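NDP-N-acetyl-D-galactosaminuronic acid dehydrogenase (Methanosarcina mazei Go1, PDB 3G79) probably oxidises UDP-N-acetyl-D-mannosamine to the corresponding uronic acid, using two molecules of NAD+ for each sugar nucleotide. Local coordinates at residues Ile109-Ala114 with Leu119-Ser124; Gly140-Leu145 with Val211-Pro216; Phe241-Ile246 with Ala287-His292; Asn451-Asp456 with Phe463-Ile468. All coordinates share one frame; numbering follows the deposited sequence.

Interaction 1: residues Ile109-Ala114 with Leu119-Ser124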
loop_
_atom_site.group_PDB
_atom_site.type_symbol
_atom_site.label_atom_id
_atom_site.label_comp_id
_atom_site.label_asym_id
_atom_site.label_seq_id
_atom_site.Cartn_x
_atom_site.Cartn_y
_atom_site.Cartn_z
ATOM N N ILE A 109 -4.423 -20.463 -23.921
ATOM C CA ILE A 109 -5.458 -20.127 -24.859
ATOM C C ILE A 109 -6.017 -18.781 -24.451
ATOM O O ILE A 109 -6.360 -18.596 -23.268
ATOM C CB ILE A 109 -6.504 -21.242 -24.889
ATOM C CG1 ILE A 109 -5.992 -22.408 -25.740
ATOM C CG2 ILE A 109 -7.861 -20.714 -25.391
ATOM C CD1 ILE A 109 -6.782 -23.688 -25.624
ATOM N N GLN A 110 -6.066 -17.832 -25.398
ATOM C CA GLN A 110 -6.649 -16.521 -25.129
ATOM C C GLN A 110 -7.955 -16.720 -24.363
ATOM O O GLN A 110 -8.785 -17.560 -24.716
ATOM C CB GLN A 110 -6.843 -15.687 -26.418
ATOM C CG GLN A 110 -5.561 -14.874 -26.867
ATOM C CD GLN A 110 -5.531 -14.444 -28.380
ATOM O OE1 GLN A 110 -4.449 -14.205 -28.958
ATOM N NE2 GLN A 110 -6.718 -14.358 -29.008
ATOM N N THR A 111 -8.102 -15.998 -23.264
ATOM C CA THR A 111 -9.309 -16.082 -22.466
ATOM C C THR A 111 -10.023 -14.748 -22.594
ATOM O O THR A 111 -10.316 -14.095 -21.586
ATOM C CB THR A 111 -8.992 -16.399 -21.012
ATOM O OG1 THR A 111 -10.216 -16.622 -20.318
ATOM C CG2 THR A 111 -8.219 -15.260 -20.323
ATOM N N PRO A 112 -10.345 -14.351 -23.849
ATOM C CA PRO A 112 -10.530 -12.934 -24.034
ATOM C C PRO A 112 -11.727 -12.420 -23.239
ATOM O O PRO A 112 -11.578 -11.571 -22.349
ATOM C CB PRO A 112 -10.786 -12.806 -25.547
ATOM C CG PRO A 112 -11.437 -14.106 -25.953
ATOM C CD PRO A 112 -10.908 -15.143 -24.974
ATOM N N PHE A 113 -12.895 -12.979 -23.527
ATOM C CA PHE A 113 -14.121 -12.220 -23.406
ATOM C C PHE A 113 -14.602 -11.930 -21.954
ATOM O O PHE A 113 -13.882 -12.224 -20.996
ATOM C CB PHE A 113 -15.195 -12.839 -24.336
ATOM C CG PHE A 113 -15.161 -12.326 -25.780
ATOM C CD1 PHE A 113 -14.379 -11.214 -26.146
ATOM C CD2 PHE A 113 -15.951 -12.942 -26.761
ATOM C CE1 PHE A 113 -14.366 -10.742 -27.464
ATOM C CE2 PHE A 113 -15.948 -12.479 -28.091
ATOM C CZ PHE A 113 -15.152 -11.378 -28.442
ATOM N N ALA A 114 -15.744 -11.252 -21.783
ATOM C CA ALA A 114 -16.466 -10.507 -22.846
ATOM C C ALA A 114 -17.464 -11.384 -23.676
ATOM O O ALA A 114 -17.780 -12.491 -23.216
ATOM C CB ALA A 114 -15.458 -9.669 -23.713
ATOM N N LEU A 119 -18.626 -10.524 -15.834
ATOM C CA LEU A 119 -17.771 -10.350 -14.653
ATOM C C LEU A 119 -16.689 -11.413 -14.756
ATOM O O LEU A 119 -15.597 -11.260 -14.219
ATOM C CB LEU A 119 -18.587 -10.560 -13.370
ATOM C CG LEU A 119 -18.173 -9.911 -12.040
ATOM C CD1 LEU A 119 -19.367 -9.844 -11.109
ATOM C CD2 LEU A 119 -17.029 -10.642 -11.348
ATOM N N GLU A 120 -17.039 -12.500 -15.443
ATOM C CA GLU A 120 -16.123 -13.579 -15.775
ATOM C C GLU A 120 -15.735 -13.528 -17.248
ATOM O O GLU A 120 -16.509 -13.054 -18.080
ATOM C CB GLU A 120 -16.745 -14.951 -15.471
ATOM C CG GLU A 120 -16.343 -15.554 -14.120
ATOM C CD GLU A 120 -16.939 -14.800 -12.937
ATOM O OE1 GLU A 120 -18.155 -14.502 -12.963
ATOM O OE2 GLU A 120 -16.196 -14.510 -11.979
ATOM N N PRO A 121 -14.518 -14.007 -17.571
ATOM C CA PRO A 121 -14.051 -14.164 -18.950
ATOM C C PRO A 121 -14.856 -15.215 -19.725
ATOM O O PRO A 121 -15.569 -16.013 -19.105
ATOM C CB PRO A 121 -12.615 -14.634 -18.767
ATOM C CG PRO A 121 -12.214 -14.065 -17.458
ATOM C CD PRO A 121 -13.427 -14.222 -16.603
ATOM N N ASP A 122 -14.777 -15.188 -21.060
ATOM C CA ASP A 122 -15.339 -16.277 -21.876
ATOM C C ASP A 122 -14.277 -17.347 -22.027
ATOM O O ASP A 122 -13.360 -17.217 -22.826
ATOM C CB ASP A 122 -15.833 -15.808 -23.258
ATOM C CG ASP A 122 -16.301 -16.966 -24.150
ATOM O OD1 ASP A 122 -16.689 -18.035 -23.603
ATOM O OD2 ASP A 122 -16.283 -16.806 -25.397
ATOM N N PHE A 123 -14.441 -18.398 -21.237
ATOM C CA PHE A 123 -13.543 -19.528 -21.195
ATOM C C PHE A 123 -13.796 -20.633 -22.252
ATOM O O PHE A 123 -13.135 -21.683 -22.205
ATOM C CB PHE A 123 -13.623 -20.154 -19.797
ATOM C CG PHE A 123 -13.036 -19.300 -18.698
ATOM C CD1 PHE A 123 -11.768 -18.738 -18.830
ATOM C CD2 PHE A 123 -13.738 -19.111 -17.500
ATOM C CE1 PHE A 123 -11.198 -17.970 -17.792
ATOM C CE2 PHE A 123 -13.200 -18.349 -16.456
ATOM C CZ PHE A 123 -11.918 -17.775 -16.601
ATOM N N SER A 124 -14.707 -20.412 -23.203
ATOM C CA SER A 124 -15.185 -21.522 -24.029
ATOM C C SER A 124 -14.069 -22.199 -24.840
ATOM O O SER A 124 -13.919 -23.429 -24.790
ATOM C CB SER A 124 -16.470 -21.173 -24.849
ATOM O OG SER A 124 -16.235 -20.410 -26.030
#
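The backbones of F113 and D122 come within 4.5 Å, CA to CA, and the CA atoms of T111 and F123 are 5.6 Å apart, while the two touching parts run 130° apart. D122 N gives a weak, bent hydrogen bond to F113 O, and the modelled place of that oxygen is not certain.

The side chains of F113 and D122 lie alongside each other. Their CB atoms are only 3.2 Å apart, a tight fit. Farther out, D122 OD2 comes to 4.1 Å from F113 CD2, and the carboxylate and ring planes are 21° apart. The other oxygen turns to its own chain. D122 OD1 accepts from S124 N at 3.1 Å, forming an Asx turn, and is met from above the carboxylate plane. D122 CG stands trans to the backbone N, chi1 175°, which sets the carboxylate alongside F113. With an alanine here, S124 N would probably lose this acceptor at the start of its helix.

T111 OG1 lies 3.0 Å from both CD1 and CE1 of F123. It is buried and has no polar partner in the model. P121 CB touches T111 OG1 at 3.5 Å and also rests over the rim of one face of the F123 ring.

Both segments belong to the loop between strand 104-107 and helix 124-136 of the NAD binding domain, and F123 is the N-cap residue of that helix. Q110 OE1 bonds to Y28 N in the glycine-rich turn after strand 20-24. E120 forms a salt bridge with R303 of helix 293-305.

Interaction 2: residues Gly140-Leu145 with Val211-Pro216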
loop_
_atom_site.group_PDB
_atom_site.type_symbol
_atom_site.label_atom_id
_atom_site.label_comp_id
_atom_site.label_asym_id
_atom_site.label_seq_id
_atom_site.Cartn_x
_atom_site.Cartn_y
_atom_site.Cartn_z
ATOM N N GLY A 140 1.428 -39.902 -16.008
ATOM C CA GLY A 140 2.719 -39.245 -15.904
ATOM C C GLY A 140 2.922 -37.945 -16.680
ATOM O O GLY A 140 3.888 -37.226 -16.468
ATOM N N MET A 141 2.021 -37.644 -17.591
ATOM C CA MET A 141 2.049 -36.352 -18.247
ATOM C C MET A 141 1.871 -35.198 -17.244
ATOM O O MET A 141 1.216 -35.366 -16.197
ATOM C CB MET A 141 0.914 -36.306 -19.266
ATOM C CG MET A 141 1.050 -37.390 -20.339
ATOM S SD MET A 141 0.557 -36.825 -21.969
ATOM C CE MET A 141 -1.184 -36.853 -21.834
ATOM N N LEU A 142 2.417 -34.030 -17.571
ATOM C CA LEU A 142 2.117 -32.809 -16.809
ATOM C C LEU A 142 1.259 -31.833 -17.645
ATOM O O LEU A 142 1.593 -31.544 -18.783
ATOM C CB LEU A 142 3.385 -32.099 -16.288
ATOM C CG LEU A 142 3.172 -30.617 -15.911
ATOM C CD1 LEU A 142 2.708 -30.510 -14.455
ATOM C CD2 LEU A 142 4.454 -29.721 -16.125
ATOM N N VAL A 143 0.183 -31.325 -17.043
ATOM C CA VAL A 143 -0.676 -30.354 -17.687
ATOM C C VAL A 143 -0.533 -29.044 -16.956
ATOM O O VAL A 143 -0.548 -28.995 -15.709
ATOM C CB VAL A 143 -2.170 -30.841 -17.662
ATOM C CG1 VAL A 143 -3.070 -29.875 -18.347
ATOM C CG2 VAL A 143 -2.309 -32.207 -18.331
ATOM N N VAL A 144 -0.377 -27.972 -17.712
ATOM C CA VAL A 144 -0.287 -26.646 -17.117
ATOM C C VAL A 144 -1.293 -25.643 -17.690
ATOM O O VAL A 144 -1.313 -25.376 -18.889
ATOM C CB VAL A 144 1.127 -26.005 -17.262
ATOM C CG1 VAL A 144 1.239 -24.773 -16.351
ATOM C CG2 VAL A 144 2.192 -26.980 -16.874
ATOM N N LEU A 145 -2.093 -25.057 -16.803
ATOM C CA LEU A 145 -2.875 -23.892 -17.167
ATOM C C LEU A 145 -2.012 -22.630 -17.161
ATOM O O LEU A 145 -1.581 -22.162 -16.082
ATOM C CB LEU A 145 -4.068 -23.719 -16.233
ATOM C CG LEU A 145 -5.152 -24.811 -16.149
ATOM C CD1 LEU A 145 -6.498 -24.242 -15.732
ATOM C CD2 LEU A 145 -5.325 -25.477 -17.468
ATOM N N VAL A 211 8.095 -26.514 -12.198
ATOM C CA VAL A 211 9.347 -25.783 -12.088
ATOM C C VAL A 211 10.342 -26.228 -13.177
ATOM O O VAL A 211 10.960 -25.395 -13.828
ATOM C CB VAL A 211 9.968 -25.946 -10.673
ATOM C CG1 VAL A 211 11.381 -25.381 -10.629
ATOM C CG2 VAL A 211 9.106 -25.241 -9.635
ATOM N N GLU A 212 10.454 -27.531 -13.408
ATOM C CA GLU A 212 11.339 -28.087 -14.431
ATOM C C GLU A 212 10.967 -27.644 -15.850
ATOM O O GLU A 212 11.845 -27.515 -16.733
ATOM C CB GLU A 212 11.335 -29.610 -14.364
ATOM C CG GLU A 212 11.585 -30.181 -12.969
ATOM C CD GLU A 212 11.464 -31.704 -12.912
ATOM O OE1 GLU A 212 11.356 -32.370 -13.977
ATOM O OE2 GLU A 212 11.455 -32.239 -11.777
ATOM N N LEU A 213 9.669 -27.416 -16.064
ATOM C CA LEU A 213 9.176 -27.038 -17.369
ATOM C C LEU A 213 9.561 -25.601 -17.610
ATOM O O LEU A 213 9.899 -25.233 -18.714
ATOM C CB LEU A 213 7.653 -27.214 -17.441
ATOM C CG LEU A 213 6.973 -26.847 -18.732
ATOM C CD1 LEU A 213 7.592 -27.619 -19.900
ATOM C CD2 LEU A 213 5.436 -27.052 -18.653
ATOM N N TYR A 214 9.541 -24.790 -16.558
ATOM C CA TYR A 214 9.775 -23.341 -16.743
ATOM C C TYR A 214 11.166 -22.765 -16.427
ATOM O O TYR A 214 11.474 -21.683 -16.890
ATOM C CB TYR A 214 8.680 -22.509 -16.040
ATOM C CG TYR A 214 7.314 -22.710 -16.672
ATOM C CD1 TYR A 214 6.956 -22.034 -17.857
ATOM C CD2 TYR A 214 6.387 -23.571 -16.109
ATOM C CE1 TYR A 214 5.713 -22.228 -18.453
ATOM C CE2 TYR A 214 5.140 -23.756 -16.709
ATOM C CZ TYR A 214 4.813 -23.084 -17.875
ATOM O OH TYR A 214 3.568 -23.306 -18.485
ATOM N N SER A 215 11.981 -23.446 -15.641
ATOM C CA SER A 215 13.316 -22.931 -15.325
ATOM C C SER A 215 14.165 -22.690 -16.581
ATOM O O SER A 215 14.828 -21.661 -16.658
ATOM C CB SER A 215 14.066 -23.828 -14.318
ATOM O OG SER A 215 13.664 -23.534 -12.981
ATOM N N PRO A 216 14.124 -23.601 -17.585
ATOM C CA PRO A 216 15.063 -23.390 -18.688
ATOM C C PRO A 216 14.812 -22.199 -19.625
ATOM O O PRO A 216 15.726 -21.786 -20.320
ATOM C CB PRO A 216 15.024 -24.710 -19.456
ATOM C CG PRO A 216 14.602 -25.695 -18.462
ATOM C CD PRO A 216 13.625 -24.979 -17.567
#
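L213 places one methyl against two side chains of strand 142-145. Its CD2 lies 3.8 Å from L142 CD2 and 3.7 Å from V144 CG2. The two leucines approach at a slant. V144 and L213 instead run past each other in opposite directions, so the meeting is flank to flank. L213 has its CG trans to the backbone N, chi1 179°, which carries the branch out from the helix toward the strand.

Y214 comes to V144 from the opposite direction and presents the edge of its ring. V144 CG1 lies near the ring plane, 4.0 Å from Y214 CE2 and 3.5 Å from Y214 OH. The two methyls of V144 therefore have separate tasks: CG2 meets the leucine and CG1 meets the tyrosine. Within the helix, L213 CG sits 4.1 Å above one face of the Y214 ring, toward its rim. The leucine thus touches both the strand and the ring next to it in sequence.

L142 and V144 face helix 204-214, whereas V143 and L145 point away from it. This is a helix packed on a sheet in the Rossmann-type NAD binding domain. Strand 142-145 lies between strands 104-107 and 175-178, and Y214 also reaches V199 on strand 197-201.

No hydrogen bond joins the two segments. All four touching side chains are buried, and the fit rests on apolar surfaces. The one polar group among them, Y214 OH, bonds to E146 just after the strand. The tyrosine can therefore lie in an apolar layer with its hydroxyl still paired.

Interaction 3: residues Phe241-Ile246 with Ala287-His292; sequences FRDLQI and AGVGGH
V289 leaves its loop with CB directed at helix 228-258. From CB the side chain forks. With CG1 trans to the backbone N, chi1 168°, CG2 is the branch turned to the helix. It meets I246 CG2 at 3.5 Å, one methyl against another, with the two side chains crossing at a slant. The same CG2 lies 4.1 Å from D243 OD1, one turn back on the helix. No hydrogen bond crosses between the segments.

D243 is buried, and its charge is met elsewhere. OD1 accepts from N329 ND2 and forms a salt bridge with R326, both on helix 321-345. V289 also touches N329, and L294 of helix 293-305. Its side chain therefore sits where three helices converge. Elsewhere helix 228-258 packs on the second subunit, with L244 against A248 of that other chain.

G288 and G291 take backbone angles that call for glycine, and the loop runs past the helix almost fully extended. The sequence AGVGGH leads into helix 293-305. In the UDP-glucose dehydrogenase family a glycine-rich loop of this kind runs up to the active-site cysteine, and this loop is consistent with that motif.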
loop_
_atom_site.group_PDB
_atom_site.type_symbol
_atom_site.label_atom_id
_atom_site.label_comp_id
_atom_site.label_asym_id
_atom_site.label_seq_id
_atom_site.Cartn_x
_atom_site.Cartn_y
_atom_site.Cartn_z
ATOM N N PHE A 241 -4.667 -5.260 -4.485
ATOM C CA PHE A 241 -3.815 -4.421 -3.656
ATOM C C PHE A 241 -3.537 -3.102 -4.354
ATOM O O PHE A 241 -3.572 -2.059 -3.713
ATOM C CB PHE A 241 -2.531 -5.179 -3.272
ATOM C CG PHE A 241 -2.693 -6.009 -2.049
ATOM C CD1 PHE A 241 -3.803 -6.827 -1.889
ATOM C CD2 PHE A 241 -1.773 -5.940 -1.023
ATOM C CE1 PHE A 241 -3.969 -7.580 -0.740
ATOM C CE2 PHE A 241 -1.945 -6.681 0.136
ATOM C CZ PHE A 241 -3.027 -7.508 0.274
ATOM N N ARG A 242 -3.317 -3.155 -5.672
ATOM C CA ARG A 242 -3.173 -1.940 -6.494
ATOM C C ARG A 242 -4.449 -1.116 -6.412
ATOM O O ARG A 242 -4.389 0.068 -6.117
ATOM C CB ARG A 242 -2.785 -2.212 -7.989
ATOM C CG ARG A 242 -3.027 -0.984 -8.915
ATOM C CD ARG A 242 -2.212 -0.931 -10.226
ATOM N NE ARG A 242 -0.906 -0.358 -9.946
ATOM C CZ ARG A 242 -0.372 0.707 -10.540
ATOM N NH1 ARG A 242 -0.997 1.337 -11.540
ATOM N NH2 ARG A 242 0.818 1.121 -10.123
ATOM N N ASP A 243 -5.590 -1.765 -6.636
ATOM C CA ASP A 243 -6.883 -1.119 -6.576
ATOM C C ASP A 243 -7.084 -0.434 -5.240
ATOM O O ASP A 243 -7.533 0.694 -5.161
ATOM C CB ASP A 243 -7.998 -2.127 -6.865
ATOM C CG ASP A 243 -9.356 -1.479 -6.942
ATOM O OD1 ASP A 243 -9.466 -0.360 -7.478
ATOM O OD2 ASP A 243 -10.333 -2.075 -6.466
ATOM N N LEU A 244 -6.715 -1.108 -4.180
ATOM C CA LEU A 244 -6.724 -0.504 -2.854
ATOM C C LEU A 244 -5.764 0.678 -2.694
ATOM O O LEU A 244 -6.141 1.672 -2.050
ATOM C CB LEU A 244 -6.473 -1.567 -1.781
ATOM C CG LEU A 244 -6.294 -1.005 -0.367
ATOM C CD1 LEU A 244 -7.605 -0.391 0.184
ATOM C CD2 LEU A 244 -5.795 -2.069 0.554
ATOM N N GLN A 245 -4.554 0.614 -3.269
ATOM C CA GLN A 245 -3.668 1.788 -3.124
ATOM C C GLN A 245 -4.246 3.009 -3.809
ATOM O O GLN A 245 -4.015 4.168 -3.398
ATOM C CB GLN A 245 -2.162 1.569 -3.440
ATOM C CG GLN A 245 -1.815 0.706 -4.594
ATOM C CD GLN A 245 -0.352 0.129 -4.619
ATOM O OE1 GLN A 245 -0.151 -0.989 -5.150
ATOM N NE2 GLN A 245 0.636 0.872 -4.082
ATOM N N ILE A 246 -5.050 2.752 -4.834
ATOM C CA ILE A 246 -5.631 3.833 -5.590
ATOM C C ILE A 246 -6.798 4.377 -4.806
ATOM O O ILE A 246 -7.042 5.578 -4.769
ATOM C CB ILE A 246 -6.083 3.351 -6.955
ATOM C CG1 ILE A 246 -4.885 3.236 -7.901
ATOM C CG2 ILE A 246 -7.212 4.296 -7.564
ATOM C CD1 ILE A 246 -5.234 2.395 -9.164
ATOM N N ALA A 287 -9.911 10.494 -11.734
ATOM C CA ALA A 287 -11.321 10.446 -12.104
ATOM C C ALA A 287 -11.906 9.060 -12.024
ATOM O O ALA A 287 -13.099 8.907 -12.158
ATOM C CB ALA A 287 -11.516 11.009 -13.515
ATOM N N GLY A 288 -11.086 8.041 -11.794
ATOM C CA GLY A 288 -11.635 6.709 -11.594
ATOM C C GLY A 288 -10.732 5.609 -12.071
ATOM O O GLY A 288 -9.675 5.889 -12.576
ATOM N N VAL A 289 -11.140 4.351 -11.894
ATOM C CA VAL A 289 -10.314 3.214 -12.268
ATOM C C VAL A 289 -10.986 2.481 -13.447
ATOM O O VAL A 289 -12.212 2.261 -13.470
ATOM C CB VAL A 289 -10.146 2.245 -11.068
ATOM C CG1 VAL A 289 -9.538 0.936 -11.495
ATOM C CG2 VAL A 289 -9.384 2.888 -9.928
ATOM N N GLY A 290 -10.181 2.110 -14.440
ATOM C CA GLY A 290 -10.729 1.412 -15.592
ATOM C C GLY A 290 -10.067 0.075 -15.696
ATOM O O GLY A 290 -9.202 -0.234 -14.873
ATOM N N GLY A 291 -10.452 -0.695 -16.726
ATOM C CA GLY A 291 -9.806 -1.977 -17.090
ATOM C C GLY A 291 -10.642 -3.170 -16.673
ATOM O O GLY A 291 -11.778 -3.005 -16.219
ATOM N N HIS A 292 -10.119 -4.381 -16.832
ATOM C CA HIS A 292 -10.848 -5.561 -16.402
ATOM C C HIS A 292 -10.404 -5.967 -15.020
ATOM O O HIS A 292 -11.192 -5.952 -14.068
ATOM C CB HIS A 292 -10.636 -6.722 -17.358
ATOM C CG HIS A 292 -11.295 -6.533 -18.673
ATOM N ND1 HIS A 292 -12.654 -6.319 -18.795
ATOM C CD2 HIS A 292 -10.792 -6.526 -19.933
ATOM C CE1 HIS A 292 -12.959 -6.182 -20.077
ATOM N NE2 HIS A 292 -11.849 -6.305 -20.788
#

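Interaction 4: residues Asn451-Asp456 with Phe463-Ile468; sequences NVIEPD and FVYKGI
P455 and I453 meet Y465 inside a beta-alpha-beta unit made of strand 445-448, helix 455-459 and strand 464-467. P455 is in the first turn of the helix and Y465 is on the second strand. Y465 CG stands trans to the backbone N, chi1 167°, which brings the ring to P455. P455 CB lies 4.1 Å from the centroid of the Y465 ring and 9° off the ring normal. This is a CH-pi contact over the middle of one face. P455 CG is nearer the far end of the ring, 3.9 Å from Y465 CZ. I453 comes to the edge instead, with its CG2 close to the ring plane and 3.9 Å from Y465 CE1. The ring is thus held by proline on a face and by isoleucine at the rim.

The hydroxyl reaches beyond the helix start. A water lies 3.2 Å from Y465 OH and donates to N451 OD1 at 2.9 Å. Were Y465 an alanine, P455 and I453 would probably face a gap, and the water would lose its hydroxyl partner. G467 leaves room for the hydroxyl, because a CB there would clash with Y465 OH. E454, the N-cap residue, accepts a weak capping bond from D456 N through OE2.

Strand 464-467 is outermost in the parallel sheet and pairs with strand 445-448. I453 also packs on I446 and V420 of the next two strands. V464 and K466 turn to helix 321-345 on the other face. Along the outer edge, Y465 N and G467 N bond to H476 and H474 of the C-terminal histidine tag.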
loop_
_atom_site.group_PDB
_atom_site.type_symbol
_atom_site.label_atom_id
_atom_site.label_comp_id
_atom_site.label_asym_id
_atom_site.label_seq_id
_atom_site.Cartn_x
_atom_site.Cartn_y
_atom_site.Cartn_z
ATOM N N ASN A 451 -4.619 15.850 -12.892
ATOM C CA ASN A 451 -3.433 16.620 -12.504
ATOM C C ASN A 451 -2.573 17.050 -13.706
ATOM O O ASN A 451 -1.366 17.012 -13.616
ATOM C CB ASN A 451 -2.549 15.842 -11.509
ATOM C CG ASN A 451 -1.491 16.731 -10.827
ATOM O OD1 ASN A 451 -1.751 17.872 -10.480
ATOM N ND2 ASN A 451 -0.293 16.205 -10.649
ATOM N N VAL A 452 -3.184 17.455 -14.822
ATOM C CA VAL A 452 -2.424 18.015 -15.940
ATOM C C VAL A 452 -2.539 19.533 -16.122
ATOM O O VAL A 452 -1.749 20.128 -16.836
ATOM C CB VAL A 452 -2.777 17.330 -17.269
ATOM C CG1 VAL A 452 -2.786 15.818 -17.104
ATOM C CG2 VAL A 452 -4.097 17.822 -17.801
ATOM N N ILE A 453 -3.518 20.157 -15.476
ATOM C CA ILE A 453 -3.778 21.591 -15.636
ATOM C C ILE A 453 -3.152 22.364 -14.482
ATOM O O ILE A 453 -3.388 22.073 -13.299
ATOM C CB ILE A 453 -5.315 21.883 -15.808
ATOM C CG1 ILE A 453 -5.670 21.955 -17.281
ATOM C CG2 ILE A 453 -5.723 23.226 -15.318
ATOM C CD1 ILE A 453 -6.239 20.737 -17.782
ATOM N N GLU A 454 -2.343 23.349 -14.832
ATOM C CA GLU A 454 -1.737 24.213 -13.839
ATOM C C GLU A 454 -2.781 25.262 -13.464
ATOM O O GLU A 454 -3.163 26.080 -14.299
ATOM C CB GLU A 454 -0.451 24.856 -14.384
ATOM C CG GLU A 454 0.545 25.296 -13.302
ATOM C CD GLU A 454 0.140 26.584 -12.599
ATOM O OE1 GLU A 454 0.077 27.631 -13.279
ATOM O OE2 GLU A 454 -0.105 26.553 -11.368
ATOM N N PRO A 455 -3.239 25.238 -12.201
ATOM C CA PRO A 455 -4.328 26.096 -11.710
ATOM C C PRO A 455 -4.109 27.591 -11.940
ATOM O O PRO A 455 -5.023 28.266 -12.419
ATOM C CB PRO A 455 -4.379 25.811 -10.198
ATOM C CG PRO A 455 -3.631 24.536 -9.997
ATOM C CD PRO A 455 -2.637 24.416 -11.131
ATOM N N ASP A 456 -2.932 28.125 -11.606
ATOM C CA ASP A 456 -2.808 29.581 -11.592
ATOM C C ASP A 456 -2.891 30.205 -12.968
ATOM O O ASP A 456 -3.490 31.270 -13.136
ATOM C CB ASP A 456 -1.587 30.044 -10.809
ATOM C CG ASP A 456 -1.684 29.680 -9.317
ATOM O OD1 ASP A 456 -2.797 29.414 -8.829
ATOM O OD2 ASP A 456 -0.647 29.651 -8.631
ATOM N N PHE A 463 -10.887 31.654 -15.457
ATOM C CA PHE A 463 -11.556 30.353 -15.328
ATOM C C PHE A 463 -12.051 30.106 -13.941
ATOM O O PHE A 463 -11.575 30.738 -12.991
ATOM C CB PHE A 463 -10.598 29.225 -15.619
ATOM C CG PHE A 463 -10.455 28.920 -17.032
ATOM C CD1 PHE A 463 -9.580 29.647 -17.821
ATOM C CD2 PHE A 463 -11.160 27.878 -17.598
ATOM C CE1 PHE A 463 -9.413 29.326 -19.200
ATOM C CE2 PHE A 463 -11.004 27.548 -18.956
ATOM C CZ PHE A 463 -10.128 28.256 -19.747
ATOM N N VAL A 464 -12.981 29.164 -13.829
ATOM C CA VAL A 464 -13.325 28.630 -12.541
ATOM C C VAL A 464 -12.810 27.202 -12.491
ATOM O O VAL A 464 -13.224 26.367 -13.321
ATOM C CB VAL A 464 -14.825 28.592 -12.324
ATOM C CG1 VAL A 464 -15.122 28.048 -10.904
ATOM C CG2 VAL A 464 -15.448 29.974 -12.543
ATOM N N TYR A 465 -11.938 26.924 -11.508
ATOM C CA TYR A 465 -11.121 25.690 -11.495
ATOM C C TYR A 465 -11.466 24.723 -10.408
ATOM O O TYR A 465 -11.752 25.113 -9.318
ATOM C CB TYR A 465 -9.636 26.038 -11.361
ATOM C CG TYR A 465 -8.740 24.868 -11.029
ATOM C CD1 TYR A 465 -8.081 24.155 -12.049
ATOM C CD2 TYR A 465 -8.552 24.465 -9.709
ATOM C CE1 TYR A 465 -7.251 23.073 -11.754
ATOM C CE2 TYR A 465 -7.737 23.364 -9.396
ATOM C CZ TYR A 465 -7.074 22.678 -10.417
ATOM O OH TYR A 465 -6.266 21.573 -10.131
ATOM N N LYS A 466 -11.386 23.442 -10.716
ATOM C CA LYS A 466 -11.492 22.349 -9.746
ATOM C C LYS A 466 -10.569 21.240 -10.232
ATOM O O LYS A 466 -10.435 20.988 -11.460
ATOM C CB LYS A 466 -12.896 21.792 -9.720
ATOM C CG LYS A 466 -13.941 22.767 -9.281
ATOM C CD LYS A 466 -14.073 22.859 -7.796
ATOM C CE LYS A 466 -15.273 23.759 -7.445
ATOM N NZ LYS A 466 -15.454 24.067 -5.977
ATOM N N GLY A 467 -9.913 20.589 -9.278
ATOM C CA GLY A 467 -9.093 19.423 -9.582
ATOM C C GLY A 467 -9.272 18.447 -8.455
ATOM O O GLY A 467 -9.526 18.854 -7.314
ATOM N N ILE A 468 -9.136 17.157 -8.742
ATOM C CA ILE A 468 -9.146 16.176 -7.658
ATOM C C ILE A 468 -8.144 16.520 -6.532
ATOM O O ILE A 468 -6.980 16.896 -6.775
ATOM C CB ILE A 468 -9.030 14.717 -8.163
ATOM C CG1 ILE A 468 -10.407 14.255 -8.648
ATOM C CG2 ILE A 468 -8.568 13.748 -7.058
ATOM C CD1 ILE A 468 -10.461 12.799 -9.068
HETATM O O HOH W 1 -4.139 19.279 -9.609
#

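The four contacts follow one another along the chain without overlap. Interactions 1 and 2 both belong to the NAD binding domain, with centres about 23 Å apart. They lie around neighbouring strands of its mixed sheet, 104-107 and 142-145. Interaction 3 is in the central domain; its centre is about 21 Å from that of interaction 1, and their nearest atoms are about 5 Å apart. Interaction 4 is on the edge of the second, parallel sheet. It touches interaction 3, where A287 N lies 3.6 Å from I468 CD1. The centres of interactions 2 and 4 are about 53 Å apart, on opposite sides of the chain's centre. The glycine-rich loop 287-292 thus lies between the two sheet domains.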